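Long-range contact in putative glycosyltransferase (GalT1) (PDB 5HEA), which probably transfers a sugar from a nucleotide-sugar donor through its GT-A-type glycosyltransferase domain, the part of the longer protein held in this chain: residues Asn112-Ser123 against Gln204-Tyr215. Numbering follows the deposited sequence.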
ATOM      1  N   ASN A 112      39.334  34.917  13.699  1.00 27.08           N
ATOM      2  CA  ASN A 112      38.385  36.030  13.715  1.00 32.59           C
ATOM      3  C   ASN A 112      37.366  35.998  14.844  1.00 31.07           C
ATOM      4  O   ASN A 112      36.590  36.943  15.021  1.00 28.70           O
ATOM      5  CB  ASN A 112      37.686  36.150  12.367  1.00 33.61           C
ATOM      6  CG  ASN A 112      38.608  36.676  11.299  1.00 35.70           C
ATOM      7  OD1 ASN A 112      38.964  37.853  11.308  1.00 32.29           O
ATOM      8  ND2 ASN A 112      39.008  35.810  10.374  1.00 32.25           N
ATOM      9  N   GLY A 113      37.379  34.920  15.615  1.00 31.28           N
ATOM     10  CA  GLY A 113      36.405  34.746  16.674  1.00 33.45           C
ATOM     11  C   GLY A 113      35.006  34.595  16.106  1.00 34.93           C
ATOM     12  O   GLY A 113      34.025  35.029  16.709  1.00 28.96           O
ATOM     13  N   SER A 114      34.906  33.990  14.929  1.00 26.25           N
ATOM     14  CA  SER A 114      33.601  33.760  14.311  1.00 27.57           C
ATOM     15  C   SER A 114      33.029  32.427  14.755  1.00 26.51           C
ATOM     16  O   SER A 114      33.741  31.599  15.302  1.00 29.22           O
ATOM     17  CB  SER A 114      33.726  33.763  12.790  1.00 22.87           C
ATOM     18  OG  SER A 114      33.958  35.068  12.315  1.00 26.19           O
ATOM     19  N   ASP A 115      31.748  32.205  14.486  1.00 26.08           N
ATOM     20  CA  ASP A 115      31.108  30.944  14.847  1.00 26.34           C
ATOM     21  C   ASP A 115      31.017  30.024  13.640  1.00 25.86           C
ATOM     22  O   ASP A 115      30.816  28.818  13.780  1.00 25.38           O
ATOM     23  CB  ASP A 115      29.715  31.226  15.377  1.00 23.17           C
ATOM     24  CG  ASP A 115      29.743  32.160  16.585  1.00 34.17           C
ATOM     25  OD1 ASP A 115      29.162  33.259  16.508  1.00 37.54           O
ATOM     26  OD2 ASP A 115      30.373  31.798  17.599  1.00 44.16           O
ATOM     27  N   ILE A 116      31.132  30.628  12.460  1.00 23.17           N
ATOM     28  CA  ILE A 116      31.041  29.936  11.176  1.00 24.84           C
ATOM     29  C   ILE A 116      32.030  30.598  10.221  1.00 28.19           C
ATOM     30  O   ILE A 116      32.186  31.820  10.242  1.00 20.23           O
ATOM     31  CB  ILE A 116      29.615  30.044  10.575  1.00 21.05           C
ATOM     32  CG1 ILE A 116      28.583  29.456  11.551  1.00 22.78           C
ATOM     33  CG2 ILE A 116      29.543  29.332   9.204  1.00 16.19           C
ATOM     34  CD1 ILE A 116      27.128  29.664  11.146  1.00 25.95           C
ATOM     35  N   SER A 117      32.728  29.797   9.420  1.00 21.22           N
ATOM     36  CA  SER A 117      33.478  30.318   8.287  1.00 26.99           C
ATOM     37  C   SER A 117      32.960  29.633   7.017  1.00 25.79           C
ATOM     38  O   SER A 117      32.476  28.499   7.058  1.00 21.73           O
ATOM     39  CB  SER A 117      34.987  30.110   8.452  1.00 22.39           C
ATOM     40  OG  SER A 117      35.326  28.736   8.405  1.00 23.30           O
ATOM     41  N   VAL A 118      33.043  30.345   5.901  1.00 21.25           N
ATOM     42  CA  VAL A 118      32.456  29.905   4.645  1.00 23.41           C
ATOM     43  C   VAL A 118      33.444  30.242   3.551  1.00 30.75           C
ATOM     44  O   VAL A 118      34.009  31.341   3.543  1.00 25.23           O
ATOM     45  CB  VAL A 118      31.130  30.656   4.352  1.00 21.35           C
ATOM     46  CG1 VAL A 118      30.504  30.192   3.017  1.00 19.76           C
ATOM     47  CG2 VAL A 118      30.134  30.493   5.505  1.00 20.56           C
ATOM     48  N   CYS A 119      33.685  29.305   2.643  1.00 23.53           N
ATOM     49  CA  CYS A 119      34.461  29.642   1.452  1.00 23.57           C
ATOM     50  C   CYS A 119      33.595  29.469   0.219  1.00 23.45           C
ATOM     51  O   CYS A 119      32.405  29.161   0.320  1.00 24.18           O
ATOM     52  CB  CYS A 119      35.776  28.839   1.353  1.00 20.77           C
ATOM     53  SG  CYS A 119      35.621  27.065   0.984  1.00 27.84           S
ATOM     54  N   ASN A 120      34.185  29.671  -0.945  1.00 21.65           N
ATOM     55  CA  ASN A 120      33.433  29.596  -2.183  1.00 24.18           C
ATOM     56  C   ASN A 120      33.783  28.285  -2.881  1.00 24.63           C
ATOM     57  O   ASN A 120      34.478  27.427  -2.315  1.00 20.61           O
ATOM     58  CB  ASN A 120      33.773  30.809  -3.065  1.00 24.41           C
ATOM     59  CG  ASN A 120      32.604  31.260  -3.922  1.00 27.71           C
ATOM     60  OD1 ASN A 120      31.803  30.448  -4.387  1.00 23.80           O
ATOM     61  ND2 ASN A 120      32.496  32.564  -4.129  1.00 25.91           N
ATOM     62  N   PHE A 121      33.303  28.111  -4.104  1.00 24.17           N
ATOM     63  CA  PHE A 121      33.654  26.902  -4.846  1.00 25.18           C
ATOM     64  C   PHE A 121      33.926  27.219  -6.306  1.00 25.13           C
ATOM     65  O   PHE A 121      33.387  28.179  -6.854  1.00 23.13           O
ATOM     66  CB  PHE A 121      32.542  25.834  -4.728  1.00 25.15           C
ATOM     67  CG  PHE A 121      31.237  26.245  -5.335  1.00 28.02           C
ATOM     68  CD1 PHE A 121      30.965  25.992  -6.673  1.00 40.25           C
ATOM     69  CD2 PHE A 121      30.283  26.899  -4.579  1.00 33.24           C
ATOM     70  CE1 PHE A 121      29.763  26.380  -7.236  1.00 47.27           C
ATOM     71  CE2 PHE A 121      29.083  27.296  -5.139  1.00 44.75           C
ATOM     72  CZ  PHE A 121      28.821  27.035  -6.464  1.00 48.02           C
ATOM     73  N   ASN A 122      34.772  26.413  -6.930  1.00 24.02           N
ATOM     74  CA  ASN A 122      34.927  26.454  -8.374  1.00 22.76           C
ATOM     75  C   ASN A 122      34.294  25.162  -8.853  1.00 29.94           C
ATOM     76  O   ASN A 122      33.872  24.349  -8.036  1.00 28.26           O
ATOM     77  CB  ASN A 122      36.405  26.569  -8.770  1.00 20.63           C
ATOM     78  CG  ASN A 122      36.889  28.007  -8.784  1.00 28.17           C
ATOM     79  OD1 ASN A 122      36.129  28.913  -9.110  1.00 30.98           O
ATOM     80  ND2 ASN A 122      38.149  28.226  -8.420  1.00 31.97           N
ATOM     81  N   SER A 123      34.192  24.969 -10.155  1.00 33.73           N
ATOM     82  CA  SER A 123      33.534  23.767 -10.649  1.00 40.40           C
ATOM     83  C   SER A 123      34.448  22.910 -11.522  1.00 34.25           C
ATOM     84  O   SER A 123      35.457  23.390 -12.052  1.00 30.20           O
ATOM     85  CB  SER A 123      32.235  24.116 -11.381  1.00 34.09           C
ATOM     86  OG  SER A 123      32.480  25.043 -12.413  1.00 42.82           O
ATOM     87  N   GLN A 204      28.804  36.020  14.411  1.00 25.78           N
ATOM     88  CA  GLN A 204      29.614  36.549  13.324  1.00 22.37           C
ATOM     89  C   GLN A 204      30.027  35.428  12.383  1.00 26.08           C
ATOM     90  O   GLN A 204      30.321  34.308  12.808  1.00 25.08           O
ATOM     91  CB  GLN A 204      30.869  37.239  13.863  1.00 23.03           C
ATOM     92  CG  GLN A 204      31.818  37.742  12.773  1.00 27.31           C
ATOM     93  CD  GLN A 204      33.019  38.475  13.344  1.00 28.88           C
ATOM     94  OE1 GLN A 204      32.943  39.665  13.664  1.00 31.82           O
ATOM     95  NE2 GLN A 204      34.130  37.764  13.486  1.00 28.65           N
ATOM     96  N   ILE A 205      30.053  35.743  11.096  1.00 23.45           N
ATOM     97  CA  ILE A 205      30.425  34.782  10.081  1.00 23.82           C
ATOM     98  C   ILE A 205      31.587  35.347   9.271  1.00 26.28           C
ATOM     99  O   ILE A 205      31.584  36.526   8.932  1.00 26.80           O
ATOM    100  CB  ILE A 205      29.224  34.503   9.176  1.00 24.09           C
ATOM    101  CG1 ILE A 205      28.061  33.961  10.034  1.00 25.44           C
ATOM    102  CG2 ILE A 205      29.623  33.571   8.037  1.00 27.00           C
ATOM    103  CD1 ILE A 205      26.777  33.682   9.264  1.00 28.73           C
ATOM    104  N   THR A 206      32.586  34.513   8.983  1.00 22.00           N
ATOM    105  CA  THR A 206      33.711  34.940   8.157  1.00 27.48           C
ATOM    106  C   THR A 206      33.642  34.272   6.785  1.00 29.97           C
ATOM    107  O   THR A 206      33.540  33.047   6.684  1.00 26.93           O
ATOM    108  CB  THR A 206      35.060  34.615   8.819  1.00 26.32           C
ATOM    109  OG1 THR A 206      35.148  35.299  10.077  1.00 25.84           O
ATOM    110  CG2 THR A 206      36.219  35.056   7.921  1.00 26.01           C
ATOM    111  N   PHE A 207      33.681  35.083   5.731  1.00 22.73           N
ATOM    112  CA  PHE A 207      33.675  34.567   4.366  1.00 24.48           C
ATOM    113  C   PHE A 207      35.051  34.701   3.737  1.00 31.06           C
ATOM    114  O   PHE A 207      35.661  35.775   3.805  1.00 25.05           O
ATOM    115  CB  PHE A 207      32.644  35.318   3.509  1.00 25.51           C
ATOM    116  CG  PHE A 207      32.577  34.831   2.082  1.00 22.20           C
ATOM    117  CD1 PHE A 207      32.046  33.583   1.788  1.00 26.03           C
ATOM    118  CD2 PHE A 207      33.035  35.616   1.042  1.00 26.16           C
ATOM    119  CE1 PHE A 207      31.980  33.133   0.491  1.00 23.70           C
ATOM    120  CE2 PHE A 207      32.983  35.166  -0.269  1.00 24.25           C
ATOM    121  CZ  PHE A 207      32.451  33.927  -0.543  1.00 24.26           C
ATOM    122  N   ILE A 208      35.549  33.620   3.131  1.00 19.63           N
ATOM    123  CA  ILE A 208      36.759  33.721   2.305  1.00 25.01           C
ATOM    124  C   ILE A 208      36.427  33.425   0.847  1.00 30.35           C
ATOM    125  O   ILE A 208      35.946  32.330   0.520  1.00 27.52           O
ATOM    126  CB  ILE A 208      37.928  32.814   2.797  1.00 36.68           C
ATOM    127  CG1 ILE A 208      37.418  31.466   3.268  1.00 33.59           C
ATOM    128  CG2 ILE A 208      38.670  33.470   3.950  1.00 46.38           C
ATOM    129  CD1 ILE A 208      38.506  30.540   3.761  1.00 35.33           C
ATOM    130  N   ASN A 209      36.666  34.406  -0.023  1.00 23.40           N
ATOM    131  CA  ASN A 209      36.340  34.263  -1.435  1.00 27.07           C
ATOM    132  C   ASN A 209      37.414  33.515  -2.206  1.00 29.61           C
ATOM    133  O   ASN A 209      38.090  34.083  -3.064  1.00 29.01           O
ATOM    134  CB  ASN A 209      36.070  35.611  -2.109  1.00 25.92           C
ATOM    135  CG  ASN A 209      35.284  35.456  -3.405  1.00 29.26           C
ATOM    136  OD1 ASN A 209      34.394  34.610  -3.487  1.00 27.08           O
ATOM    137  ND2 ASN A 209      35.626  36.244  -4.427  1.00 28.59           N
ATOM    138  N   GLU A 210      37.567  32.239  -1.883  1.00 27.39           N
ATOM    139  CA  GLU A 210      38.462  31.360  -2.623  1.00 29.11           C
ATOM    140  C   GLU A 210      37.678  30.109  -3.017  1.00 27.34           C
ATOM    141  O   GLU A 210      36.879  29.590  -2.228  1.00 29.18           O
ATOM    142  CB  GLU A 210      39.684  30.990  -1.775  1.00 25.46           C
ATOM    143  CG  GLU A 210      39.344  30.334  -0.442  1.00 38.62           C
ATOM    144  CD  GLU A 210      40.584  29.974   0.373  1.00 52.63           C
ATOM    145  OE1 GLU A 210      41.395  30.885   0.658  1.00 49.95           O
ATOM    146  OE2 GLU A 210      40.742  28.781   0.730  1.00 52.21           O
ATOM    147  N   GLY A 211      37.883  29.636  -4.241  1.00 30.12           N
ATOM    148  CA  GLY A 211      37.198  28.441  -4.708  1.00 32.63           C
ATOM    149  C   GLY A 211      38.022  27.203  -4.394  1.00 32.98           C
ATOM    150  O   GLY A 211      38.584  26.590  -5.292  1.00 30.70           O
ATOM    151  N   SER A 212      38.103  26.842  -3.116  1.00 27.42           N
ATOM    152  CA  SER A 212      38.954  25.739  -2.678  1.00 27.26           C
ATOM    153  C   SER A 212      38.198  24.418  -2.666  1.00 22.54           C
ATOM    154  O   SER A 212      38.786  23.341  -2.516  1.00 25.57           O
ATOM    155  CB  SER A 212      39.503  26.031  -1.289  1.00 35.18           C
ATOM    156  OG  SER A 212      40.311  27.193  -1.327  1.00 45.31           O
ATOM    157  N   TYR A 213      36.886  24.521  -2.812  1.00 20.52           N
ATOM    158  CA  TYR A 213      36.019  23.352  -2.952  1.00 24.98           C
ATOM    159  C   TYR A 213      35.651  23.239  -4.428  1.00 27.58           C
ATOM    160  O   TYR A 213      35.354  24.254  -5.071  1.00 24.42           O
ATOM    161  CB  TYR A 213      34.763  23.560  -2.105  1.00 18.95           C
ATOM    162  CG  TYR A 213      33.808  22.369  -2.034  1.00 19.46           C
ATOM    163  CD1 TYR A 213      32.885  22.132  -3.049  1.00 20.71           C
ATOM    164  CD2 TYR A 213      33.810  21.518  -0.933  1.00 19.83           C
ATOM    165  CE1 TYR A 213      31.982  21.053  -2.982  1.00 24.08           C
ATOM    166  CE2 TYR A 213      32.928  20.428  -0.855  1.00 20.17           C
ATOM    167  CZ  TYR A 213      32.017  20.206  -1.883  1.00 15.88           C
ATOM    168  OH  TYR A 213      31.130  19.143  -1.813  1.00 22.11           O
ATOM    169  N   TYR A 214      35.682  22.019  -4.966  1.00 24.42           N
ATOM    170  CA  TYR A 214      35.322  21.781  -6.364  1.00 25.86           C
ATOM    171  C   TYR A 214      34.011  21.006  -6.510  1.00 25.59           C
ATOM    172  O   TYR A 214      33.881  19.869  -6.051  1.00 22.92           O
ATOM    173  CB  TYR A 214      36.473  21.104  -7.121  1.00 27.93           C
ATOM    174  CG  TYR A 214      37.675  22.025  -7.259  1.00 30.15           C
ATOM    175  CD1 TYR A 214      37.690  23.034  -8.218  1.00 28.84           C
ATOM    176  CD2 TYR A 214      38.774  21.904  -6.416  1.00 30.22           C
ATOM    177  CE1 TYR A 214      38.773  23.894  -8.338  1.00 28.66           C
ATOM    178  CE2 TYR A 214      39.858  22.759  -6.523  1.00 34.02           C
ATOM    179  CZ  TYR A 214      39.847  23.752  -7.486  1.00 38.49           C
ATOM    180  OH  TYR A 214      40.919  24.605  -7.614  1.00 42.60           O
ATOM    181  N   TYR A 215      33.044  21.662  -7.142  1.00 23.34           N
ATOM    182  CA  TYR A 215      31.709  21.129  -7.351  1.00 22.92           C
ATOM    183  C   TYR A 215      31.716  20.378  -8.683  1.00 31.92           C
ATOM    184  O   TYR A 215      31.932  20.973  -9.739  1.00 29.27           O
ATOM    185  CB  TYR A 215      30.695  22.286  -7.393  1.00 23.59           C
ATOM    186  CG  TYR A 215      29.260  21.870  -7.605  1.00 28.82           C
ATOM    187  CD1 TYR A 215      28.722  21.781  -8.882  1.00 37.71           C
ATOM    188  CD2 TYR A 215      28.441  21.564  -6.527  1.00 34.53           C
ATOM    189  CE1 TYR A 215      27.406  21.398  -9.080  1.00 34.83           C
ATOM    190  CE2 TYR A 215      27.125  21.175  -6.713  1.00 36.78           C
ATOM    191  CZ  TYR A 215      26.615  21.097  -7.989  1.00 42.05           C
ATOM    192  OH  TYR A 215      25.309  20.715  -8.175  1.00 44.06           O
TER
HETATM  193  O   HOH W   1      40.082  27.162  -7.194  1.00 37.01           O
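Strands 116-123 and 204-212 run parallel in the mixed sheet of a GT-A glycosyltransferase domain, their axes 4.3 Å apart at closest and inclined by 44°, and the pairing illustrates how side chains supplement a backbone ladder at its start and at its interruption. In the regular part, I208 N reaches V118 O at 2.8 Å, while V118 CG1 and CG2 pack against F207 and I205. At the leading end, S114 OG gives its proton to T206 OG1 over a short 2.5 Å and accepts one from Q204 NE2 at 2.9 Å, S114 OG lying almost in the amide plane of Q204; N144 of strand 142-146 also bonds T206 OG1. Q204 gets there with CG anti to its backbone N (chi1 176°), its side chain lying beside S114. Inverse gamma turns centred on N209 and G211 then break the register. Across this interruption N120 N bonds E210 O at 3.0 Å, and the amides of N120 and N209 lie side by side, their planes 46° apart, with N120 ND2 also at the edge of the F207 ring. Pairing resumes as N122 N bonds Y213 O and Y215 N bonds N122 O. The N120 ND2 to N209 OD1 bond, 2.9 Å long, runs nearly straight down the acceptor carbonyl.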